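Alpha-glucosidase ([Eubacterium] rectale, PDB 6PNR) probably hydrolyses alpha-glycosides of sulfoquinovose, the sulfonated sugar of sulfolipids, as a glycosidase of family GH31. Local coordinates at residues N240-G245 against M520-G525; A268-Q273 against I313-Y318; G386-F391 against V437-A442; L453-D458 against H488-G493. All blocks are in the same frame, centred on the assembly; numbering follows the deposited sequence.

Contact 1. Residues N240-G245 against M520-G525. With 9VH ([(3~{S},4~{R},5~{R})-4,5-bis(oxidanyl)piperidin-3-yl]methanesulfonic acid), chain C.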
# COMPACT_ATOMS: atom_id res chain seq x y z
N ASN A 240 -9.79 45.41 1.12
CA ASN A 240 -9.86 46.27 -0.06
C ASN A 240 -10.08 45.49 -1.36
O ASN A 240 -10.33 46.12 -2.39
CB ASN A 240 -8.59 47.12 -0.20
CG ASN A 240 -8.44 48.15 0.92
OD1 ASN A 240 -9.41 48.53 1.55
ND2 ASN A 240 -7.21 48.62 1.13
N GLY A 241 -9.97 44.16 -1.35
CA GLY A 241 -10.10 43.44 -2.60
C GLY A 241 -9.15 42.26 -2.76
O GLY A 241 -8.76 41.61 -1.79
N LEU A 242 -8.79 41.99 -4.01
CA LEU A 242 -8.09 40.76 -4.34
C LEU A 242 -6.59 40.90 -4.10
O LEU A 242 -6.01 41.98 -4.30
CB LEU A 242 -8.35 40.41 -5.81
CG LEU A 242 -7.85 39.10 -6.42
CD1 LEU A 242 -8.52 37.93 -5.74
CD2 LEU A 242 -8.16 39.10 -7.95
N ILE A 243 -5.96 39.81 -3.67
CA ILE A 243 -4.51 39.67 -3.65
C ILE A 243 -4.13 38.91 -4.91
O ILE A 243 -4.42 37.71 -5.01
CB ILE A 243 -4.02 38.93 -2.40
CG1 ILE A 243 -4.55 39.58 -1.11
CG2 ILE A 243 -2.49 38.83 -2.39
CD1 ILE A 243 -4.00 40.93 -0.83
N ILE A 244 -3.51 39.57 -5.89
CA ILE A 244 -3.23 38.92 -7.17
C ILE A 244 -1.84 38.29 -7.16
O ILE A 244 -0.84 38.95 -6.82
CB ILE A 244 -3.40 39.90 -8.35
CG1 ILE A 244 -2.55 41.14 -8.18
CG2 ILE A 244 -4.87 40.29 -8.49
CD1 ILE A 244 -2.34 41.90 -9.49
N GLY A 245 -1.77 37.01 -7.50
CA GLY A 245 -0.51 36.31 -7.55
C GLY A 245 0.02 36.33 -8.97
O GLY A 245 -0.52 35.64 -9.84
N MET A 520 -8.89 36.69 -0.21
CA MET A 520 -8.96 36.26 -1.61
C MET A 520 -7.59 36.42 -2.28
O MET A 520 -7.11 37.54 -2.47
CB MET A 520 -9.99 37.08 -2.39
CG MET A 520 -11.44 36.79 -2.06
SD MET A 520 -12.58 37.58 -3.22
CE MET A 520 -12.52 36.44 -4.63
N ARG A 521 -6.99 35.29 -2.69
CA ARG A 521 -5.66 35.31 -3.31
C ARG A 521 -5.59 34.33 -4.48
O ARG A 521 -6.00 33.17 -4.35
CB ARG A 521 -4.58 34.97 -2.27
CG ARG A 521 -3.15 35.01 -2.82
CD ARG A 521 -2.13 34.62 -1.73
NE ARG A 521 -2.46 33.35 -1.07
CZ ARG A 521 -2.30 32.15 -1.63
NH1 ARG A 521 -1.82 32.07 -2.86
NH2 ARG A 521 -2.62 31.04 -0.97
N THR A 522 -5.05 34.79 -5.62
CA THR A 522 -4.86 33.93 -6.78
C THR A 522 -3.43 33.40 -6.78
O THR A 522 -2.59 33.77 -5.96
CB THR A 522 -5.16 34.67 -8.10
OG1 THR A 522 -4.15 35.67 -8.35
CG2 THR A 522 -6.54 35.33 -8.08
N HIS A 523 -3.14 32.51 -7.72
CA HIS A 523 -1.81 31.90 -7.79
C HIS A 523 -1.60 31.43 -9.22
O HIS A 523 -2.48 30.79 -9.79
CB HIS A 523 -1.71 30.72 -6.80
CG HIS A 523 -0.32 30.27 -6.49
ND1 HIS A 523 0.72 30.35 -7.40
CD2 HIS A 523 0.21 29.71 -5.37
CE1 HIS A 523 1.82 29.87 -6.85
NE2 HIS A 523 1.54 29.47 -5.62
N GLU A 524 -0.44 31.75 -9.80
CA GLU A 524 -0.19 31.27 -11.16
C GLU A 524 0.01 29.76 -11.20
O GLU A 524 -0.18 29.15 -12.27
CB GLU A 524 1.02 32.01 -11.77
CG GLU A 524 0.69 33.45 -12.17
CD GLU A 524 1.83 34.17 -12.89
OE1 GLU A 524 2.95 33.62 -12.93
OE2 GLU A 524 1.59 35.28 -13.42
N GLY A 525 0.35 29.12 -10.07
CA GLY A 525 0.61 27.69 -10.08
C GLY A 525 2.03 27.37 -10.53
O GLY A 525 2.83 28.25 -10.83
O1 9VH C . 8.13 26.48 -6.34
S1 9VH C . 8.56 26.92 -5.03
O2 9VH C . 8.78 25.78 -4.17
O3 9VH C . 9.68 27.82 -5.12
C1 9VH C . 7.19 27.84 -4.39
C2 9VH C . 5.93 27.01 -4.13
C3 9VH C . 6.15 26.18 -2.88
N1 9VH C . 4.98 25.53 -2.29
C4 9VH C . 3.87 26.46 -2.09
C5 9VH C . 3.52 27.14 -3.40
O4 9VH C . 2.43 28.03 -3.17
C6 9VH C . 4.71 27.92 -3.94
O5 9VH C . 4.38 28.56 -5.16
O HOH W 1 -8.43 39.54 0.23
O HOH W 2 -2.98 34.96 -10.77

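Contact 2. Residues A268-Q273 against I313-Y318. With 9VH ([(3~{S},4~{R},5~{R})-4,5-bis(oxidanyl)piperidin-3-yl]methanesulfonic acid), chain C.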
# COMPACT_ATOMS: atom_id res chain seq x y z
N ALA A 268 -6.38 44.57 -3.37
CA ALA A 268 -5.82 44.88 -2.06
C ALA A 268 -4.30 44.83 -2.08
O ALA A 268 -3.64 45.64 -1.41
CB ALA A 268 -6.35 43.89 -1.00
N GLY A 269 -3.72 43.91 -2.85
CA GLY A 269 -2.28 43.75 -2.87
C GLY A 269 -1.83 42.92 -4.05
O GLY A 269 -2.60 42.15 -4.63
N ILE A 270 -0.56 43.10 -4.41
CA ILE A 270 0.10 42.29 -5.44
C ILE A 270 1.06 41.36 -4.72
O ILE A 270 1.92 41.81 -3.95
CB ILE A 270 0.80 43.17 -6.49
CG1 ILE A 270 1.45 42.31 -7.57
CG2 ILE A 270 1.83 44.11 -5.84
CD1 ILE A 270 2.20 43.11 -8.62
N TRP A 271 0.90 40.05 -4.93
CA TRP A 271 1.73 39.03 -4.30
C TRP A 271 2.66 38.47 -5.37
O TRP A 271 2.21 37.75 -6.26
CB TRP A 271 0.86 37.92 -3.68
CG TRP A 271 1.66 36.74 -3.26
CD1 TRP A 271 2.73 36.73 -2.41
CD2 TRP A 271 1.46 35.39 -3.67
NE1 TRP A 271 3.21 35.45 -2.27
CE2 TRP A 271 2.45 34.61 -3.04
CE3 TRP A 271 0.54 34.76 -4.53
CZ2 TRP A 271 2.55 33.23 -3.23
CZ3 TRP A 271 0.65 33.39 -4.72
CH2 TRP A 271 1.64 32.64 -4.08
N CYS A 272 3.94 38.84 -5.31
CA CYS A 272 4.95 38.36 -6.25
C CYS A 272 5.85 37.38 -5.53
O CYS A 272 6.82 37.79 -4.88
CB CYS A 272 5.77 39.50 -6.85
SG CYS A 272 4.82 40.67 -7.79
N GLN A 273 5.56 36.09 -5.66
CA GLN A 273 6.38 35.11 -4.96
C GLN A 273 7.80 35.06 -5.50
O GLN A 273 8.71 34.63 -4.78
CB GLN A 273 5.76 33.71 -5.02
CG GLN A 273 5.67 33.10 -6.41
CD GLN A 273 5.37 31.60 -6.36
OE1 GLN A 273 5.00 31.06 -5.30
NE2 GLN A 273 5.52 30.92 -7.48
N ILE A 313 -2.28 50.08 -2.57
CA ILE A 313 -2.03 48.68 -2.90
C ILE A 313 -0.80 48.20 -2.15
O ILE A 313 0.25 48.85 -2.19
CB ILE A 313 -1.87 48.48 -4.42
CG1 ILE A 313 -3.17 48.86 -5.12
CG2 ILE A 313 -1.48 47.03 -4.76
CD1 ILE A 313 -3.04 49.06 -6.58
N LYS A 314 -0.92 47.05 -1.48
CA LYS A 314 0.22 46.52 -0.74
C LYS A 314 1.04 45.56 -1.62
O LYS A 314 0.58 45.09 -2.66
CB LYS A 314 -0.26 45.80 0.53
CG LYS A 314 -1.12 46.69 1.50
CD LYS A 314 -0.43 48.01 1.83
CE LYS A 314 -1.23 48.81 2.89
NZ LYS A 314 -0.60 50.14 3.16
N PHE A 315 2.27 45.29 -1.18
CA PHE A 315 3.14 44.33 -1.86
C PHE A 315 3.40 43.17 -0.91
O PHE A 315 3.72 43.39 0.26
CB PHE A 315 4.47 44.98 -2.30
CG PHE A 315 5.32 44.08 -3.17
CD1 PHE A 315 6.13 43.09 -2.62
CD2 PHE A 315 5.32 44.24 -4.56
CE1 PHE A 315 6.91 42.26 -3.42
CE2 PHE A 315 6.11 43.41 -5.36
CZ PHE A 315 6.90 42.43 -4.79
N LEU A 316 3.26 41.94 -1.41
CA LEU A 316 3.46 40.73 -0.62
C LEU A 316 4.51 39.84 -1.27
O LEU A 316 4.62 39.76 -2.50
CB LEU A 316 2.15 39.94 -0.43
CG LEU A 316 1.03 40.65 0.35
CD1 LEU A 316 0.20 41.59 -0.55
CD2 LEU A 316 0.14 39.65 1.07
N GLY A 317 5.28 39.15 -0.43
CA GLY A 317 6.41 38.35 -0.89
C GLY A 317 6.34 36.89 -0.47
O GLY A 317 5.25 36.32 -0.36
N TYR A 318 7.50 36.30 -0.20
CA TYR A 318 7.61 34.87 0.05
C TYR A 318 8.92 34.61 0.78
O TYR A 318 9.95 35.14 0.37
CB TYR A 318 7.57 34.08 -1.28
CG TYR A 318 7.80 32.59 -1.14
CD1 TYR A 318 9.08 32.08 -0.90
CD2 TYR A 318 6.75 31.69 -1.26
CE1 TYR A 318 9.30 30.74 -0.75
CE2 TYR A 318 6.96 30.33 -1.12
CZ TYR A 318 8.24 29.86 -0.85
OH TYR A 318 8.50 28.51 -0.71
O1 9VH C . 8.13 26.48 -6.34
S1 9VH C . 8.56 26.92 -5.03
O2 9VH C . 8.78 25.78 -4.17
O3 9VH C . 9.68 27.82 -5.12
C1 9VH C . 7.19 27.84 -4.39
C2 9VH C . 5.93 27.01 -4.13
C3 9VH C . 6.15 26.18 -2.88
N1 9VH C . 4.98 25.53 -2.29
C4 9VH C . 3.87 26.46 -2.09
C5 9VH C . 3.52 27.14 -3.40
O4 9VH C . 2.43 28.03 -3.17
C6 9VH C . 4.71 27.92 -3.94
O5 9VH C . 4.38 28.56 -5.16

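Contact 3. Residues G386-F391 against V437-A442. With 9VH ([(3~{S},4~{R},5~{R})-4,5-bis(oxidanyl)piperidin-3-yl]methanesulfonic acid), chain C.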
# COMPACT_ATOMS: atom_id res chain seq x y z
N GLY A 386 3.21 41.70 3.66
CA GLY A 386 2.70 40.37 3.89
C GLY A 386 3.49 39.41 3.05
O GLY A 386 4.24 39.81 2.15
N TRP A 387 3.35 38.12 3.36
CA TRP A 387 4.11 37.15 2.59
C TRP A 387 3.60 35.74 2.84
O TRP A 387 3.00 35.43 3.87
CB TRP A 387 5.62 37.21 2.91
CG TRP A 387 5.99 36.99 4.37
CD1 TRP A 387 6.33 35.81 4.96
CD2 TRP A 387 6.13 38.00 5.37
NE1 TRP A 387 6.66 36.02 6.28
CE2 TRP A 387 6.55 37.35 6.56
CE3 TRP A 387 5.96 39.38 5.38
CZ2 TRP A 387 6.77 38.04 7.75
CZ3 TRP A 387 6.17 40.06 6.57
CH2 TRP A 387 6.58 39.39 7.73
N MET A 388 3.85 34.88 1.85
CA MET A 388 3.72 33.45 2.06
C MET A 388 4.90 32.97 2.89
O MET A 388 6.06 33.23 2.54
CB MET A 388 3.69 32.73 0.71
CG MET A 388 3.56 31.20 0.84
SD MET A 388 3.40 30.36 -0.76
CE MET A 388 1.68 30.67 -1.15
N ALA A 389 4.62 32.32 4.02
CA ALA A 389 5.65 31.75 4.88
C ALA A 389 5.54 30.24 4.76
O ALA A 389 4.79 29.58 5.48
CB ALA A 389 5.49 32.23 6.33
N ASP A 390 6.33 29.68 3.84
CA ASP A 390 6.06 28.40 3.23
C ASP A 390 6.86 27.28 3.90
O ASP A 390 7.76 27.51 4.70
CB ASP A 390 6.42 28.50 1.74
CG ASP A 390 5.83 27.40 0.91
OD1 ASP A 390 4.98 26.60 1.38
OD2 ASP A 390 6.25 27.34 -0.25
N PHE A 391 6.48 26.05 3.56
CA PHE A 391 7.18 24.84 3.95
C PHE A 391 7.26 24.67 5.46
O PHE A 391 6.46 25.23 6.21
CB PHE A 391 8.58 24.80 3.33
CG PHE A 391 8.57 24.49 1.84
CD1 PHE A 391 8.54 23.18 1.39
CD2 PHE A 391 8.61 25.51 0.91
CE1 PHE A 391 8.55 22.89 0.02
CE2 PHE A 391 8.61 25.23 -0.47
CZ PHE A 391 8.57 23.92 -0.90
N VAL A 437 0.58 40.57 7.47
CA VAL A 437 0.07 39.21 7.64
C VAL A 437 0.91 38.25 6.80
O VAL A 437 1.21 38.53 5.64
CB VAL A 437 -1.42 39.12 7.26
CG1 VAL A 437 -1.69 39.65 5.86
CG2 VAL A 437 -1.93 37.68 7.43
N TYR A 438 1.30 37.13 7.41
CA TYR A 438 1.93 36.05 6.67
C TYR A 438 1.00 34.85 6.70
O TYR A 438 0.15 34.72 7.59
CB TYR A 438 3.32 35.68 7.24
CG TYR A 438 3.31 35.46 8.73
CD1 TYR A 438 3.46 36.52 9.61
CD2 TYR A 438 3.12 34.19 9.27
CE1 TYR A 438 3.43 36.33 10.99
CE2 TYR A 438 3.07 33.98 10.65
CZ TYR A 438 3.23 35.06 11.50
OH TYR A 438 3.18 34.87 12.86
N PHE A 439 1.10 33.99 5.70
CA PHE A 439 0.23 32.82 5.68
C PHE A 439 1.07 31.57 5.51
O PHE A 439 2.01 31.54 4.72
CB PHE A 439 -0.87 32.93 4.59
CG PHE A 439 -0.43 33.63 3.32
CD1 PHE A 439 -0.39 35.02 3.25
CD2 PHE A 439 -0.12 32.89 2.18
CE1 PHE A 439 -0.01 35.66 2.07
CE2 PHE A 439 0.26 33.52 1.00
CZ PHE A 439 0.32 34.89 0.94
N MET A 440 0.72 30.54 6.28
CA MET A 440 1.46 29.29 6.33
C MET A 440 0.56 28.12 5.92
O MET A 440 -0.65 28.14 6.14
CB MET A 440 2.00 29.04 7.74
CG MET A 440 2.71 30.26 8.34
SD MET A 440 3.46 29.87 9.93
CE MET A 440 4.70 28.66 9.45
N ARG A 441 1.17 27.11 5.31
CA ARG A 441 0.46 25.87 5.02
C ARG A 441 0.78 24.76 6.02
O ARG A 441 -0.05 23.87 6.22
CB ARG A 441 0.79 25.39 3.60
CG ARG A 441 2.24 24.96 3.41
CD ARG A 441 2.53 24.44 1.99
NE ARG A 441 3.79 23.69 1.95
CZ ARG A 441 4.32 23.15 0.84
NH1 ARG A 441 3.70 23.26 -0.33
NH2 ARG A 441 5.46 22.48 0.92
N ALA A 442 1.96 24.77 6.64
CA ALA A 442 2.31 23.77 7.64
C ALA A 442 2.02 24.30 9.05
O ALA A 442 1.94 25.50 9.29
CB ALA A 442 3.78 23.38 7.53
O1 9VH C . 8.13 26.48 -6.34
S1 9VH C . 8.56 26.92 -5.03
O2 9VH C . 8.78 25.78 -4.17
O3 9VH C . 9.68 27.82 -5.12
C1 9VH C . 7.19 27.84 -4.39
C2 9VH C . 5.93 27.01 -4.13
C3 9VH C . 6.15 26.18 -2.88
N1 9VH C . 4.98 25.53 -2.29
C4 9VH C . 3.87 26.46 -2.09
C5 9VH C . 3.52 27.14 -3.40
O4 9VH C . 2.43 28.03 -3.17
C6 9VH C . 4.71 27.92 -3.94
O5 9VH C . 4.38 28.56 -5.16
O HOH W 3 4.17 26.96 5.98

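Contact 4. Residues L453-D458 against H488-G493. With 9VH ([(3~{S},4~{R},5~{R})-4,5-bis(oxidanyl)piperidin-3-yl]methanesulfonic acid), chain C.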
# COMPACT_ATOMS: atom_id res chain seq x y z
N LEU A 453 -2.34 33.50 9.66
CA LEU A 453 -3.31 33.09 8.65
C LEU A 453 -2.86 31.77 8.01
O LEU A 453 -1.71 31.66 7.57
CB LEU A 453 -3.46 34.17 7.57
CG LEU A 453 -4.31 33.84 6.33
CD1 LEU A 453 -5.79 33.65 6.69
CD2 LEU A 453 -4.18 34.92 5.27
N LEU A 454 -3.73 30.77 7.98
CA LEU A 454 -3.47 29.53 7.27
C LEU A 454 -3.84 29.68 5.80
O LEU A 454 -4.66 30.53 5.43
CB LEU A 454 -4.27 28.36 7.85
CG LEU A 454 -3.75 27.51 9.00
CD1 LEU A 454 -4.69 26.32 9.18
CD2 LEU A 454 -2.34 27.03 8.72
N TRP A 455 -3.25 28.84 4.95
CA TRP A 455 -3.87 28.52 3.67
C TRP A 455 -3.77 27.01 3.48
O TRP A 455 -2.94 26.33 4.09
CB TRP A 455 -3.28 29.33 2.49
CG TRP A 455 -2.27 28.67 1.57
CD1 TRP A 455 -2.52 28.06 0.36
CD2 TRP A 455 -0.85 28.62 1.75
NE1 TRP A 455 -1.35 27.62 -0.19
CE2 TRP A 455 -0.30 27.94 0.64
CE3 TRP A 455 0.02 29.08 2.76
CZ2 TRP A 455 1.07 27.70 0.50
CZ3 TRP A 455 1.38 28.84 2.62
CH2 TRP A 455 1.89 28.15 1.50
N ALA A 456 -4.69 26.48 2.67
CA ALA A 456 -4.85 25.03 2.51
C ALA A 456 -3.70 24.37 1.74
O ALA A 456 -3.85 23.20 1.37
CB ALA A 456 -6.19 24.73 1.82
N GLY A 457 -2.57 25.02 1.48
CA GLY A 457 -1.49 24.32 0.81
C GLY A 457 -1.79 24.13 -0.66
O GLY A 457 -2.66 24.80 -1.23
N ASP A 458 -1.07 23.19 -1.28
CA ASP A 458 -1.19 22.92 -2.71
C ASP A 458 -2.36 21.97 -2.98
O ASP A 458 -2.33 20.82 -2.55
CB ASP A 458 0.08 22.26 -3.25
CG ASP A 458 1.34 23.10 -3.07
OD1 ASP A 458 1.25 24.27 -2.65
OD2 ASP A 458 2.42 22.55 -3.38
N HIS A 488 -7.58 30.15 4.03
CA HIS A 488 -7.95 30.48 2.66
C HIS A 488 -7.27 29.47 1.74
O HIS A 488 -6.63 28.52 2.19
CB HIS A 488 -7.57 31.92 2.32
CG HIS A 488 -6.11 32.16 2.08
ND1 HIS A 488 -5.18 32.20 3.09
CD2 HIS A 488 -5.43 32.45 0.94
CE1 HIS A 488 -3.99 32.49 2.59
NE2 HIS A 488 -4.11 32.65 1.29
N SER A 489 -7.46 29.64 0.43
CA SER A 489 -6.83 28.74 -0.53
C SER A 489 -6.37 29.51 -1.76
O SER A 489 -6.79 30.65 -1.99
CB SER A 489 -7.78 27.60 -0.95
OG SER A 489 -8.99 28.14 -1.48
N ASP A 490 -5.48 28.87 -2.54
CA ASP A 490 -5.13 29.34 -3.88
C ASP A 490 -6.36 29.31 -4.77
O ASP A 490 -6.88 28.22 -5.06
CB ASP A 490 -4.06 28.44 -4.52
CG ASP A 490 -2.77 28.34 -3.72
OD1 ASP A 490 -2.33 29.35 -3.15
OD2 ASP A 490 -2.18 27.22 -3.70
N ILE A 491 -6.81 30.47 -5.26
CA ILE A 491 -7.98 30.48 -6.13
C ILE A 491 -7.60 29.84 -7.47
O ILE A 491 -6.81 30.40 -8.23
CB ILE A 491 -8.52 31.90 -6.34
CG1 ILE A 491 -9.12 32.41 -5.02
CG2 ILE A 491 -9.56 31.90 -7.46
CD1 ILE A 491 -9.50 33.87 -5.04
N GLY A 492 -8.15 28.66 -7.74
CA GLY A 492 -7.77 27.90 -8.91
C GLY A 492 -6.81 26.77 -8.67
O GLY A 492 -6.47 26.05 -9.63
N GLY A 493 -6.33 26.58 -7.44
CA GLY A 493 -5.43 25.48 -7.14
C GLY A 493 -4.01 25.81 -7.54
O GLY A 493 -3.69 26.91 -8.02
O1 9VH C . 8.13 26.48 -6.34
S1 9VH C . 8.56 26.92 -5.03
O2 9VH C . 8.78 25.78 -4.17
O3 9VH C . 9.68 27.82 -5.12
C1 9VH C . 7.19 27.84 -4.39
C2 9VH C . 5.93 27.01 -4.13
C3 9VH C . 6.15 26.18 -2.88
N1 9VH C . 4.98 25.53 -2.29
C4 9VH C . 3.87 26.46 -2.09
C5 9VH C . 3.52 27.14 -3.40
O4 9VH C . 2.43 28.03 -3.17
C6 9VH C . 4.71 27.92 -3.94
O5 9VH C . 4.38 28.56 -5.16
O HOH W 4 0.17 26.72 -2.72
O HOH W 5 -4.86 26.31 -1.23

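Contact 1. Residues N240-G245 against M520-G525
I243 and R521 sit abreast where strand 242-245 meets strand 521-522, running parallel and closing the TIM barrel between its first and last strands. Their side chains cross at a slant, with I243 CG2 3.9 Å from R521 CG. R521 CG is anti to the backbone N (chi1 -178°), and the chain then bends to carry the guanidinium off to D490, its salt-bridge partner. On the other side L242 and M520 cross at about a right angle, L242 CD1 lying 3.8 Å from M520 CB, and helix 538-568 packs on both. The same CD1 touches T522 CG2.

The backbones share two bonds: I243 N gives to M520 O at 2.8 Å, and T522 N gives to I243 O at 3.0 Å. At the next rung a side chain takes over. T522 OG1 is turned between its own N and carbonyl carbon (chi1 70°), where it accepts G245 N at 2.9 Å almost head-on (174°). A water links this hydroxyl to G245 O.

H523 NE2 lies 3.0 Å from O5 of the inhibitor, to which it donates, and is also hydrogen-bonded to O4 at the ring edge. The threonine hydroxyl thus stands in for a strand carbonyl, while T522 O is buried without a partner in the model, and the chain passes directly from barrel closure to sugar recognition.

Contact 2. Residues A268-Q273 against I313-Y318
Two neighbouring parallel strands of the TIM barrel, 269-271 and 314-318, are joined here, and I270 meets F315 on the side of the sheet that faces the helices. The two side chains cross at a slant, with I270 CG2 3.7 Å from F315 CD2. I270 O lies over one face of the same ring, near its rim. C272 reaches the far end of the ring, its CB 3.8 Å from F315 CZ and its sulfur set obliquely to the ring.

Four backbone bonds zip the strands together, from K314 N to A268 O through to C272 N to L316 O at 3.0 Å. The chain between them includes helix 301-310, making this a beta-alpha-beta crossover; that helix packs on I270 and F315, which helix 250-262 also touches.

On the inner side W271 CD1 leans on L316 CB at 3.8 Å. W271 CG is anti to its backbone N (chi1 169°), which swings the indole toward the C-terminal end of the neighbouring strand, where NE1 donates to G317 O at 2.9 Å. The oxygen lies in the indole plane, but the bond is bent (131°) and NE1 approaches from above the carbonyl plane.

At the C-terminal end of strand 314-318, Y318 CB packs 3.7 Å from Q273 O. Y318 OH is held by D390 and N320, and Q273 NE2 by Q247. Q273 OE1 accepts the inhibitor hydroxyl O5 in a short bond of 2.6 Å.

Contact 3. Residues G386-F391 against V437-A442
A parallel strand pair that runs on into the sugar pocket joins 386-389 to 437-439 in the TIM barrel, with W387 set against Y438 on one side of the sheet and M388 against F439 on the other. Three backbone bonds hold it, the shortest from A389 N to F439 O at 2.8 Å. W387 and Y438 lie side by side: Y438 CB sits over the indole face, 3.7 Å from the centre of the five-membered ring, while the rings barely overlap. On the other side the F439 ring lies flat against the backbone of 386-389, with W387 O and M388 CA above one face. M388 CB comes 3.5 Å from F439 CE2, and the bent end of M388 puts its CE 3.4 Å from inhibitor O4.

Past the strand ends a water ties A389 O and F391 O to A442 N. R441 CG lies between its backbone N and carbonyl carbon (chi1 66°), and the chain runs extended to NE alongside D390 and F391. D390 OD1 lies 3.2 Å from R441 NE but over the guanidinium face, a salt bridge of charges alone; NE pairs more strongly with E393, and D390 OD2 is hydrogen-bonded to Y318 OH. R441 CZ stands over the F391 ring, 4.4 Å from its centroid, in a cation-pi contact, planes 61° apart.

Helix 365-380 packs on W387 and helix 408-429 on W387, Y438 and M440, with N423 taking W387 NE1. Strand 314-319 flanks 386-389, and L453 continues the pairing beyond 437-439 through M440.

Contact 4. Residues L453-D458 against H488-G493
H488 meets L453, L454 and W455 at once. Its CG is turned between the backbone N and carbonyl carbon (chi1 75°), folding the imidazole back over the facing chain. ND1 donates to L454 O at 2.9 Å in a bent bond (131°), the oxygen standing 29° out of the ring plane. W455 CB lies over one face of the ring, 3.5 Å from its centroid, and L453 CD2 approaches CE1 obliquely. NE2 on the far side is hydrogen-bonded to R521 NE. Further along the backbone, H488 O receives A456 N at 2.9 Å.

S489 follows with its CA at the edge of the W455 indole, while its hydroxyl goes to W510. D490 then reaches back across, its OD1 in a salt bridge with R521. Its N and G457 O are linked by one water, and its OD2 receives a second, at 2.6 Å. That second water lies in the plane of the W455 ring, where it accepts NE1 at 3.1 Å, and it also donates to D458 OD1 at 2.7 Å. Inhibitor O4 is its fourth partner.

From D490 to G493 the chain makes a type II turn, closed by G493 N to D490 O. I491 packs on helix 504-514, and R502 binds the carbonyls of G492 and G493.

H488 donates its ND1-H to L454 O and probably accepts from R521 NE at NE2, consistent with a neutral ring. The second water, gripped by a tryptophan and two acids that do not touch each other, links O4 to D490, which lies behind the pocket residues W455 and D458.

All four contacts are buried, none lies at the surface, and each reaches the inhibitor. Contacts 2 and 3 are linked by the neighbouring strands 314-319 and 386-389; Y318 OH to D390 OD2 joins them at the pocket end. Contact 1 brings the first strand of that sheet to 521-522. Contact 4 lies beside contact 1, through R521 with D490 and H488, and beside contact 3, through M440 with L453 and W455. Contacts 2 and 3 have regular backbone ladders, contact 1 a single bridge continued by a threonine hydroxyl, and contact 4 few direct bonds and two waters. Contact 3 places an arginine beside the inhibitor's piperidine ring; contacts 1 and 2 bind its hydroxyls directly, contact 4 through water.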